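PDB 2JB7: adenosine monophosphate-protein transferase from Pyrobaculum aerophilum, which binds AMP and probably acts as an adenosine monophosphate-protein transferase, though its reaction is not established. Local coordinates for residues G15-I20 with A112-L117; G42-I47 with I88-P93. All coordinates share one frame; numbering follows the deposited sequence.

Interaction 1: residues G15-I20 with A112-L117; sequences GTNVII and ATANPL. With AMP (adenosine monophosphate), chain D.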
ATOM      1  N   GLY A  15     -27.047 -12.978   3.354  1.00 28.22           N
ATOM      2  CA  GLY A  15     -26.279 -12.828   2.135  1.00 27.86           C
ATOM      3  C   GLY A  15     -25.611 -11.487   1.916  1.00 27.19           C
ATOM      4  O   GLY A  15     -24.898 -11.303   0.902  1.00 27.97           O
ATOM      5  N   THR A  16     -25.845 -10.545   2.813  1.00 26.48           N
ATOM      6  CA  THR A  16     -25.149  -9.257   2.714  1.00 25.55           C
ATOM      7  C   THR A  16     -24.059  -9.143   3.781  1.00 24.78           C
ATOM      8  O   THR A  16     -24.089  -9.824   4.844  1.00 23.31           O
ATOM      9  CB  THR A  16     -26.105  -8.043   2.804  1.00 25.89           C
ATOM     10  OG1 THR A  16     -26.572  -7.862   4.147  1.00 27.97           O
ATOM     11  CG2 THR A  16     -27.301  -8.194   1.847  1.00 28.07           C
ATOM     12  N   ASN A  17     -23.125  -8.226   3.497  1.00 22.93           N
ATOM     13  CA  ASN A  17     -22.194  -7.707   4.460  1.00 22.78           C
ATOM     14  C   ASN A  17     -22.259  -6.196   4.476  1.00 20.88           C
ATOM     15  O   ASN A  17     -22.638  -5.576   3.485  1.00 21.08           O
ATOM     16  CB  ASN A  17     -20.774  -8.162   4.195  1.00 22.02           C
ATOM     17  CG  ASN A  17     -20.546  -9.591   4.577  1.00 25.69           C
ATOM     18  OD1 ASN A  17     -20.898 -10.523   3.824  1.00 26.24           O
ATOM     19  ND2 ASN A  17     -19.978  -9.781   5.750  1.00 22.31           N
ATOM     20  N   VAL A  18     -21.977  -5.599   5.628  1.00 21.09           N
ATOM     21  CA  VAL A  18     -21.949  -4.148   5.711  1.00 21.17           C
ATOM     22  C   VAL A  18     -20.525  -3.672   6.032  1.00 21.17           C
ATOM     23  O   VAL A  18     -19.807  -4.352   6.750  1.00 21.41           O
ATOM     24  CB  VAL A  18     -22.958  -3.627   6.753  1.00 20.87           C
ATOM     25  CG1 VAL A  18     -22.457  -3.866   8.202  1.00 22.18           C
ATOM     26  CG2 VAL A  18     -23.281  -2.142   6.497  1.00 21.58           C
ATOM     27  N   ILE A  19     -20.138  -2.536   5.446  1.00 19.96           N
ATOM     28  CA  ILE A  19     -18.887  -1.831   5.780  1.00 19.67           C
ATOM     29  C   ILE A  19     -19.302  -0.395   6.130  1.00 19.43           C
ATOM     30  O   ILE A  19     -20.009   0.273   5.356  1.00 18.77           O
ATOM     31  CB  ILE A  19     -17.882  -1.892   4.620  1.00 19.60           C
ATOM     32  CG1 ILE A  19     -17.534  -3.358   4.303  1.00 20.80           C
ATOM     33  CG2 ILE A  19     -16.574  -1.078   4.945  1.00 19.67           C
ATOM     34  CD1 ILE A  19     -16.774  -3.475   2.963  1.00 19.04           C
ATOM     35  N   ILE A  20     -18.885   0.076   7.301  1.00 19.39           N
ATOM     36  CA  ILE A  20     -19.203   1.440   7.762  1.00 19.77           C
ATOM     37  C   ILE A  20     -17.884   2.150   8.078  1.00 20.56           C
ATOM     38  O   ILE A  20     -17.029   1.596   8.759  1.00 19.91           O
ATOM     39  CB  ILE A  20     -20.098   1.427   8.999  1.00 20.12           C
ATOM     40  CG1 ILE A  20     -21.312   0.528   8.765  1.00 18.41           C
ATOM     41  CG2 ILE A  20     -20.533   2.847   9.347  1.00 20.46           C
ATOM     42  CD1 ILE A  20     -22.212   0.319  10.009  1.00 22.72           C
ATOM     43  N   ALA A 112     -16.554  -4.067   9.483  1.00 19.08           N
ATOM     44  CA  ALA A 112     -16.839  -4.819   8.271  1.00 19.88           C
ATOM     45  C   ALA A 112     -17.378  -6.181   8.747  1.00 19.24           C
ATOM     46  O   ALA A 112     -16.636  -6.935   9.365  1.00 20.30           O
ATOM     47  CB  ALA A 112     -15.615  -4.956   7.433  1.00 19.45           C
ATOM     48  N   THR A 113     -18.660  -6.470   8.498  1.00 20.14           N
ATOM     49  CA  THR A 113     -19.285  -7.570   9.215  1.00 21.00           C
ATOM     50  C   THR A 113     -20.642  -7.930   8.662  1.00 21.56           C
ATOM     51  O   THR A 113     -21.281  -7.113   7.976  1.00 20.30           O
ATOM     52  CB  THR A 113     -19.454  -7.210  10.708  1.00 21.94           C
ATOM     53  OG1 THR A 113     -19.684  -8.400  11.489  1.00 24.22           O
ATOM     54  CG2 THR A 113     -20.589  -6.250  10.916  1.00 22.84           C
ATOM     55  N   ALA A 114     -21.087  -9.161   8.958  1.00 22.58           N
ATOM     56  CA  ALA A 114     -22.462  -9.573   8.709  1.00 22.31           C
ATOM     57  C   ALA A 114     -23.139 -10.006  10.024  1.00 23.09           C
ATOM     58  O   ALA A 114     -24.255 -10.486   9.995  1.00 23.48           O
ATOM     59  CB  ALA A 114     -22.508 -10.713   7.678  1.00 23.76           C
ATOM     60  N   ASN A 115     -22.476  -9.777  11.158  1.00 23.76           N
ATOM     61  CA  ASN A 115     -23.032 -10.008  12.498  1.00 24.35           C
ATOM     62  C   ASN A 115     -24.066  -8.996  12.911  1.00 24.99           C
ATOM     63  O   ASN A 115     -24.090  -7.883  12.383  1.00 23.75           O
ATOM     64  CB  ASN A 115     -21.934  -9.938  13.555  1.00 24.63           C
ATOM     65  CG  ASN A 115     -20.956 -11.062  13.457  1.00 26.01           C
ATOM     66  OD1 ASN A 115     -21.286 -12.163  13.023  1.00 29.87           O
ATOM     67  ND2 ASN A 115     -19.769 -10.820  13.927  1.00 27.77           N
ATOM     68  N   PRO A 116     -24.911  -9.359  13.912  1.00 25.67           N
ATOM     69  CA  PRO A 116     -25.710  -8.369  14.599  1.00 24.59           C
ATOM     70  C   PRO A 116     -24.790  -7.215  14.951  1.00 24.88           C
ATOM     71  O   PRO A 116     -23.692  -7.447  15.441  1.00 23.35           O
ATOM     72  CB  PRO A 116     -26.171  -9.122  15.844  1.00 25.28           C
ATOM     73  CG  PRO A 116     -26.232 -10.482  15.442  1.00 26.31           C
ATOM     74  CD  PRO A 116     -25.146 -10.703  14.467  1.00 25.62           C
ATOM     75  N   LEU A 117     -25.218  -5.988  14.677  1.00 24.15           N
ATOM     76  CA  LEU A 117     -24.298  -4.828  14.716  1.00 23.41           C
ATOM     77  C   LEU A 117     -25.046  -3.597  15.221  1.00 23.89           C
ATOM     78  O   LEU A 117     -26.148  -3.352  14.749  1.00 23.16           O
ATOM     79  CB  LEU A 117     -23.757  -4.553  13.333  1.00 23.46           C
ATOM     80  CG  LEU A 117     -22.845  -3.362  13.141  1.00 23.60           C
ATOM     81  CD1 LEU A 117     -21.555  -3.496  13.996  1.00 23.20           C
ATOM     82  CD2 LEU A 117     -22.547  -3.230  11.642  1.00 22.67           C
TER
HETATM   83  P   AMP D1168     -19.453 -15.966  10.475  0.60 38.57           P
HETATM   84  O1P AMP D1168     -19.950 -16.386   9.102  0.60 38.19           O
HETATM   85  O2P AMP D1168     -18.838 -17.112  11.224  0.60 39.81           O
HETATM   86  O3P AMP D1168     -20.457 -15.166  11.284  0.60 38.43           O
HETATM   87  O5' AMP D1168     -18.136 -15.029  10.149  0.60 34.44           O
HETATM   88  C5' AMP D1168     -17.834 -13.714  10.647  0.60 31.27           C
HETATM   89  C4' AMP D1168     -17.672 -12.709   9.505  1.00 28.54           C
HETATM   90  O4' AMP D1168     -16.627 -13.071   8.582  1.00 26.06           O
HETATM   91  C3' AMP D1168     -18.950 -12.597   8.684  1.00 27.61           C
HETATM   92  O3' AMP D1168     -19.905 -11.706   9.273  1.00 27.08           O
HETATM   93  C2' AMP D1168     -18.404 -12.082   7.377  1.00 26.01           C
HETATM   94  O2' AMP D1168     -18.257 -10.648   7.410  1.00 25.47           O
HETATM   95  C1' AMP D1168     -17.037 -12.737   7.264  1.00 25.74           C
HETATM   96  N9  AMP D1168     -17.050 -14.015   6.525  1.00 24.60           N
HETATM   97  C8  AMP D1168     -17.745 -15.121   6.868  1.00 26.75           C
HETATM   98  N7  AMP D1168     -17.509 -16.139   5.993  1.00 22.82           N
HETATM   99  C5  AMP D1168     -16.642 -15.659   5.063  1.00 22.94           C
HETATM  100  C6  AMP D1168     -15.961 -16.187   3.877  1.00 24.81           C
HETATM  101  N6  AMP D1168     -16.159 -17.461   3.422  1.00 26.23           N
HETATM  102  N1  AMP D1168     -15.108 -15.389   3.211  1.00 25.18           N
HETATM  103  C2  AMP D1168     -14.866 -14.129   3.596  1.00 25.16           C
HETATM  104  N3  AMP D1168     -15.450 -13.582   4.670  1.00 25.34           N
HETATM  105  C4  AMP D1168     -16.326 -14.285   5.431  1.00 24.71           C

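Interaction 2: residues G42-I47 with I88-P93; sequences GVKFGI and IRNAWP. With AMP (adenosine monophosphate), chain D.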
ATOM      1  N   GLY A  42     -18.797  -9.801 -10.182  1.00 27.32           N
ATOM      2  CA  GLY A  42     -20.276  -9.942  -9.991  1.00 27.83           C
ATOM      3  C   GLY A  42     -20.871  -9.134  -8.853  1.00 26.49           C
ATOM      4  O   GLY A  42     -22.024  -9.352  -8.439  1.00 25.52           O
ATOM      5  N   VAL A  43     -20.087  -8.212  -8.306  1.00 24.98           N
ATOM      6  CA  VAL A  43     -20.467  -7.616  -7.045  1.00 23.60           C
ATOM      7  C   VAL A  43     -21.734  -6.826  -7.211  1.00 22.66           C
ATOM      8  O   VAL A  43     -21.914  -6.128  -8.233  1.00 23.21           O
ATOM      9  CB  VAL A  43     -19.355  -6.713  -6.464  1.00 23.80           C
ATOM     10  CG1 VAL A  43     -19.026  -5.531  -7.413  1.00 23.44           C
ATOM     11  CG2 VAL A  43     -19.770  -6.239  -5.089  1.00 24.35           C
ATOM     12  N   LYS A  44     -22.596  -6.925  -6.201  1.00 23.73           N
ATOM     13  CA  LYS A  44     -23.800  -6.126  -6.087  1.00 23.47           C
ATOM     14  C   LYS A  44     -23.650  -5.257  -4.864  1.00 23.10           C
ATOM     15  O   LYS A  44     -23.214  -5.720  -3.830  1.00 22.56           O
ATOM     16  CB  LYS A  44     -25.045  -7.019  -5.945  1.00 24.57           C
ATOM     17  CG  LYS A  44     -25.377  -7.798  -7.227  1.00 28.04           C
ATOM     18  CD  LYS A  44     -25.748  -6.867  -8.359  1.00 32.69           C
ATOM     19  CE  LYS A  44     -26.142  -7.595  -9.643  1.00 34.83           C
ATOM     20  NZ  LYS A  44     -26.825  -6.636 -10.582  1.00 37.76           N
ATOM     21  N   PHE A  45     -23.962  -3.977  -4.985  1.00 23.60           N
ATOM     22  CA  PHE A  45     -23.701  -3.084  -3.852  1.00 23.38           C
ATOM     23  C   PHE A  45     -24.584  -1.853  -3.827  1.00 23.75           C
ATOM     24  O   PHE A  45     -25.154  -1.420  -4.845  1.00 23.44           O
ATOM     25  CB  PHE A  45     -22.234  -2.669  -3.865  1.00 24.52           C
ATOM     26  CG  PHE A  45     -21.873  -1.913  -5.090  1.00 25.10           C
ATOM     27  CD1 PHE A  45     -21.516  -2.604  -6.245  1.00 27.32           C
ATOM     28  CD2 PHE A  45     -22.016  -0.541  -5.129  1.00 28.78           C
ATOM     29  CE1 PHE A  45     -21.254  -1.928  -7.417  1.00 30.61           C
ATOM     30  CE2 PHE A  45     -21.735   0.182  -6.297  1.00 31.93           C
ATOM     31  CZ  PHE A  45     -21.347  -0.530  -7.459  1.00 32.32           C
ATOM     32  N   GLY A  46     -24.680  -1.281  -2.644  1.00 22.99           N
ATOM     33  CA  GLY A  46     -25.178   0.071  -2.481  1.00 23.10           C
ATOM     34  C   GLY A  46     -24.171   0.807  -1.647  1.00 23.07           C
ATOM     35  O   GLY A  46     -23.663   0.253  -0.674  1.00 22.81           O
ATOM     36  N   ILE A  47     -23.847   2.041  -2.027  1.00 22.48           N
ATOM     37  CA  ILE A  47     -22.962   2.876  -1.207  1.00 21.82           C
ATOM     38  C   ILE A  47     -23.585   4.258  -0.982  1.00 22.94           C
ATOM     39  O   ILE A  47     -24.142   4.853  -1.898  1.00 22.91           O
ATOM     40  CB  ILE A  47     -21.502   2.950  -1.779  1.00 22.70           C
ATOM     41  CG1 ILE A  47     -20.615   3.867  -0.900  1.00 25.45           C
ATOM     42  CG2 ILE A  47     -21.459   3.445  -3.215  1.00 23.86           C
ATOM     43  CD1 ILE A  47     -20.575   5.326  -1.313  1.00 24.74           C
ATOM     44  N   ILE A  88     -22.941  -4.985   0.544  1.00 21.34           N
ATOM     45  CA  ILE A  88     -22.494  -5.799  -0.576  1.00 22.20           C
ATOM     46  C   ILE A  88     -23.093  -7.212  -0.578  1.00 22.48           C
ATOM     47  O   ILE A  88     -23.259  -7.847   0.468  1.00 21.97           O
ATOM     48  CB  ILE A  88     -20.949  -5.955  -0.654  1.00 22.29           C
ATOM     49  CG1 ILE A  88     -20.328  -6.414   0.674  1.00 23.48           C
ATOM     50  CG2 ILE A  88     -20.236  -4.653  -1.175  1.00 23.26           C
ATOM     51  CD1 ILE A  88     -18.856  -6.663   0.598  1.00 22.87           C
ATOM     52  N   ARG A  89     -23.362  -7.685  -1.782  1.00 23.63           N
ATOM     53  CA  ARG A  89     -23.695  -9.080  -2.041  1.00 24.06           C
ATOM     54  C   ARG A  89     -22.718  -9.595  -3.097  1.00 24.26           C
ATOM     55  O   ARG A  89     -22.182  -8.824  -3.893  1.00 24.49           O
ATOM     56  CB  ARG A  89     -25.120  -9.183  -2.605  1.00 25.14           C
ATOM     57  CG  ARG A  89     -26.235  -8.997  -1.635  1.00 26.79           C
ATOM     58  CD  ARG A  89     -27.581  -9.122  -2.338  1.00 27.61           C
ATOM     59  NE  ARG A  89     -28.690  -8.832  -1.444  1.00 29.56           N
ATOM     60  CZ  ARG A  89     -29.181  -9.675  -0.531  1.00 33.22           C
ATOM     61  NH1 ARG A  89     -28.648 -10.889  -0.334  1.00 35.57           N
ATOM     62  NH2 ARG A  89     -30.214  -9.293   0.229  1.00 34.33           N
ATOM     63  N   ASN A  90     -22.523 -10.913  -3.156  1.00 23.46           N
ATOM     64  CA  ASN A  90     -21.668 -11.536  -4.192  1.00 23.76           C
ATOM     65  C   ASN A  90     -20.196 -11.168  -4.074  1.00 23.08           C
ATOM     66  O   ASN A  90     -19.400 -11.330  -5.003  1.00 23.71           O
ATOM     67  CB  ASN A  90     -22.181 -11.259  -5.628  1.00 24.12           C
ATOM     68  CG  ASN A  90     -23.622 -11.651  -5.798  1.00 27.80           C
ATOM     69  OD1 ASN A  90     -24.137 -12.571  -5.131  1.00 29.38           O
ATOM     70  ND2 ASN A  90     -24.293 -10.983  -6.720  1.00 35.57           N
ATOM     71  N   ALA A  91     -19.833 -10.705  -2.881  1.00 22.96           N
ATOM     72  CA  ALA A  91     -18.470 -10.422  -2.539  1.00 22.51           C
ATOM     73  C   ALA A  91     -18.382 -10.345  -1.035  1.00 21.97           C
ATOM     74  O   ALA A  91     -19.357 -10.017  -0.363  1.00 21.95           O
ATOM     75  CB  ALA A  91     -18.003  -9.060  -3.174  1.00 21.98           C
ATOM     76  N   TRP A  92     -17.210 -10.652  -0.510  1.00 21.96           N
ATOM     77  CA  TRP A  92     -16.910 -10.512   0.906  1.00 22.17           C
ATOM     78  C   TRP A  92     -16.140  -9.240   1.206  1.00 21.09           C
ATOM     79  O   TRP A  92     -15.377  -8.767   0.357  1.00 21.00           O
ATOM     80  CB  TRP A  92     -16.029 -11.660   1.355  1.00 22.37           C
ATOM     81  CG  TRP A  92     -16.650 -13.006   1.185  1.00 22.65           C
ATOM     82  CD1 TRP A  92     -16.340 -13.930   0.206  1.00 23.51           C
ATOM     83  CD2 TRP A  92     -17.659 -13.589   2.000  1.00 23.98           C
ATOM     84  NE1 TRP A  92     -17.104 -15.069   0.396  1.00 25.48           N
ATOM     85  CE2 TRP A  92     -17.916 -14.888   1.483  1.00 25.69           C
ATOM     86  CE3 TRP A  92     -18.367 -13.162   3.117  1.00 24.15           C
ATOM     87  CZ2 TRP A  92     -18.834 -15.743   2.066  1.00 27.43           C
ATOM     88  CZ3 TRP A  92     -19.277 -14.036   3.720  1.00 25.26           C
ATOM     89  CH2 TRP A  92     -19.510 -15.303   3.159  1.00 24.42           C
ATOM     90  N   PRO A  93     -16.268  -8.709   2.444  1.00 20.40           N
ATOM     91  CA  PRO A  93     -15.410  -7.570   2.767  1.00 20.66           C
ATOM     92  C   PRO A  93     -13.929  -7.776   2.499  1.00 19.55           C
ATOM     93  O   PRO A  93     -13.290  -6.853   2.040  1.00 20.34           O
ATOM     94  CB  PRO A  93     -15.702  -7.312   4.259  1.00 20.31           C
ATOM     95  CG  PRO A  93     -17.119  -7.735   4.405  1.00 20.78           C
ATOM     96  CD  PRO A  93     -17.239  -8.969   3.521  1.00 21.36           C
TER
HETATM   97  P   AMP D1168     -19.453 -15.966  10.475  0.60 38.57           P
HETATM   98  O1P AMP D1168     -19.950 -16.386   9.102  0.60 38.19           O
HETATM   99  O2P AMP D1168     -18.838 -17.112  11.224  0.60 39.81           O
HETATM  100  O3P AMP D1168     -20.457 -15.166  11.284  0.60 38.43           O
HETATM  101  O5' AMP D1168     -18.136 -15.029  10.149  0.60 34.44           O
HETATM  102  C5' AMP D1168     -17.834 -13.714  10.647  0.60 31.27           C
HETATM  103  C4' AMP D1168     -17.672 -12.709   9.505  1.00 28.54           C
HETATM  104  O4' AMP D1168     -16.627 -13.071   8.582  1.00 26.06           O
HETATM  105  C3' AMP D1168     -18.950 -12.597   8.684  1.00 27.61           C
HETATM  106  O3' AMP D1168     -19.905 -11.706   9.273  1.00 27.08           O
HETATM  107  C2' AMP D1168     -18.404 -12.082   7.377  1.00 26.01           C
HETATM  108  O2' AMP D1168     -18.257 -10.648   7.410  1.00 25.47           O
HETATM  109  C1' AMP D1168     -17.037 -12.737   7.264  1.00 25.74           C
HETATM  110  N9  AMP D1168     -17.050 -14.015   6.525  1.00 24.60           N
HETATM  111  C8  AMP D1168     -17.745 -15.121   6.868  1.00 26.75           C
HETATM  112  N7  AMP D1168     -17.509 -16.139   5.993  1.00 22.82           N
HETATM  113  C5  AMP D1168     -16.642 -15.659   5.063  1.00 22.94           C
HETATM  114  C6  AMP D1168     -15.961 -16.187   3.877  1.00 24.81           C
HETATM  115  N6  AMP D1168     -16.159 -17.461   3.422  1.00 26.23           N
HETATM  116  N1  AMP D1168     -15.108 -15.389   3.211  1.00 25.18           N
HETATM  117  C2  AMP D1168     -14.866 -14.129   3.596  1.00 25.16           C
HETATM  118  N3  AMP D1168     -15.450 -13.582   4.670  1.00 25.34           N
HETATM  119  C4  AMP D1168     -16.326 -14.285   5.431  1.00 24.71           C

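Interaction 1: residues G15-I20 with A112-L117
Val18 and Thr113 form a hydrogen-bonded antiparallel pair joining strand 17-22 to strand 108-113, an outermost strand of the five-stranded sheet within this chain. The evidence is a reciprocal backbone pair: Val18 N to Thr113 O at 2.9 Å, with an N-H...O angle of 175°, and Thr113 N to Val18 O at 3.0 Å. Ile19 and Ala112 follow as a non-hydrogen-bonded pair on the face packed by helix 93-101; here Ile19 CG1 meets Ala112 CB at 4.0 Å.

The packing is tighter on the face bearing Val18 and Thr113. Leu117 folds back there after the loop, and its CD2 lies 3.5 Å from Val18 CG1, closer than a usual van der Waals contact. A chi1 of 75° sets CG1 of Val18 between its own backbone N and carbonyl carbon, on the side where Leu117 CD2 approaches; the two side chains cross obliquely. The same Leu117 methyl meets Ile20 CD1 tip to tip at 3.9 Å.

Toward Ala114 the strand pairing ends and the contact opens toward solvent and the nucleotide. This partly exposed residue leaves the strand, and its CB fits beside the Asn17 amide, 3.3 Å from ND2. That amide also borders the ribose O2' of AMP, although the modelled separation is too short to rest a bond on. An ST turn shapes the exit: Thr113 OG1 accepts from Asn115 N at 3.1 Å and also hydrogen-bonds Asp136, outside the contact. Ala114 N donates to ribose O3' at 2.8 Å, with an N-H...O angle of 142°. AMP is held further by Tyr162 and by Ser53 of the second subunit.

The chemistry thus divides at the strand end: apolar packing and paired amides fix the backbone, while the next amide, turned out of the pairing, is spent on the sugar, consistent with a strand end that holds the nucleotide there.

Interaction 2: residues G42-I47 with I88-P93
Lys44 O accepts the shortest bond here, from Arg89 N at 2.8 Å, and the CA-H of Ile88 adds a contact to the same oxygen at 3.3 Å. Lys44 N returns a bond to Arg89 O at 3.0 Å, with an N-H...O angle of 173°, which identifies an antiparallel hydrogen-bonded pair between neighbouring strands 44-50 and 83-89 of the five-stranded sheet. CB of Lys44 and CB of Arg89 lie on one face of it; the arginine then runs extended away from the strand pair to a salt bridge with Glu66, and its NH1 reaches Gln14 O.

Phe45 and Ile88 make the next, non-hydrogen-bonded pair on the other face, Phe45 CB meeting Ile88 CG2 at 3.9 Å. Helix 28-37 covers both through Leu36. Val43 CG2 approaches Ala91 CB at 3.8 Å, extending the apolar patch past the paired strands.

Asn90 turns the chain with positive backbone angles (phi 66°, psi 19°). Its ND2 donates to Gly42 O at 3.3 Å, near the plane of its own amide, while the side chain runs alongside Lys44, whose CG is 3.4 Å from ND2. Beyond this turn Trp92 leaves the strand contact for the nucleotide: adenine lies over one face of its indole, with AMP N1 3.2 Å above the ring centre.

How the interactions relate
From the N terminus, strand 17-22 comes first, and interaction 1 joins segment 15-20 to 112-117 across 91 intervening residues. Interaction 2 is nested within that loop: segments 42-47 and 88-93 meet across 40 intervening residues. The two contacts share one sheet, in which 83-89 and 17-22 are neighbours; Asn17 O and Ile88 N, 3.0 Å apart, make a probable hydrogen bond between them. Across the sheet the order is therefore 44-50, 83-89, 17-22, 108-113. Thr16 CG2 also packs on Arg89 CZ, and Asn17 on Pro93. Both contacts touch AMP, interaction 1 through Asn17 and the residues after Ala112, interaction 2 through Trp92 alone.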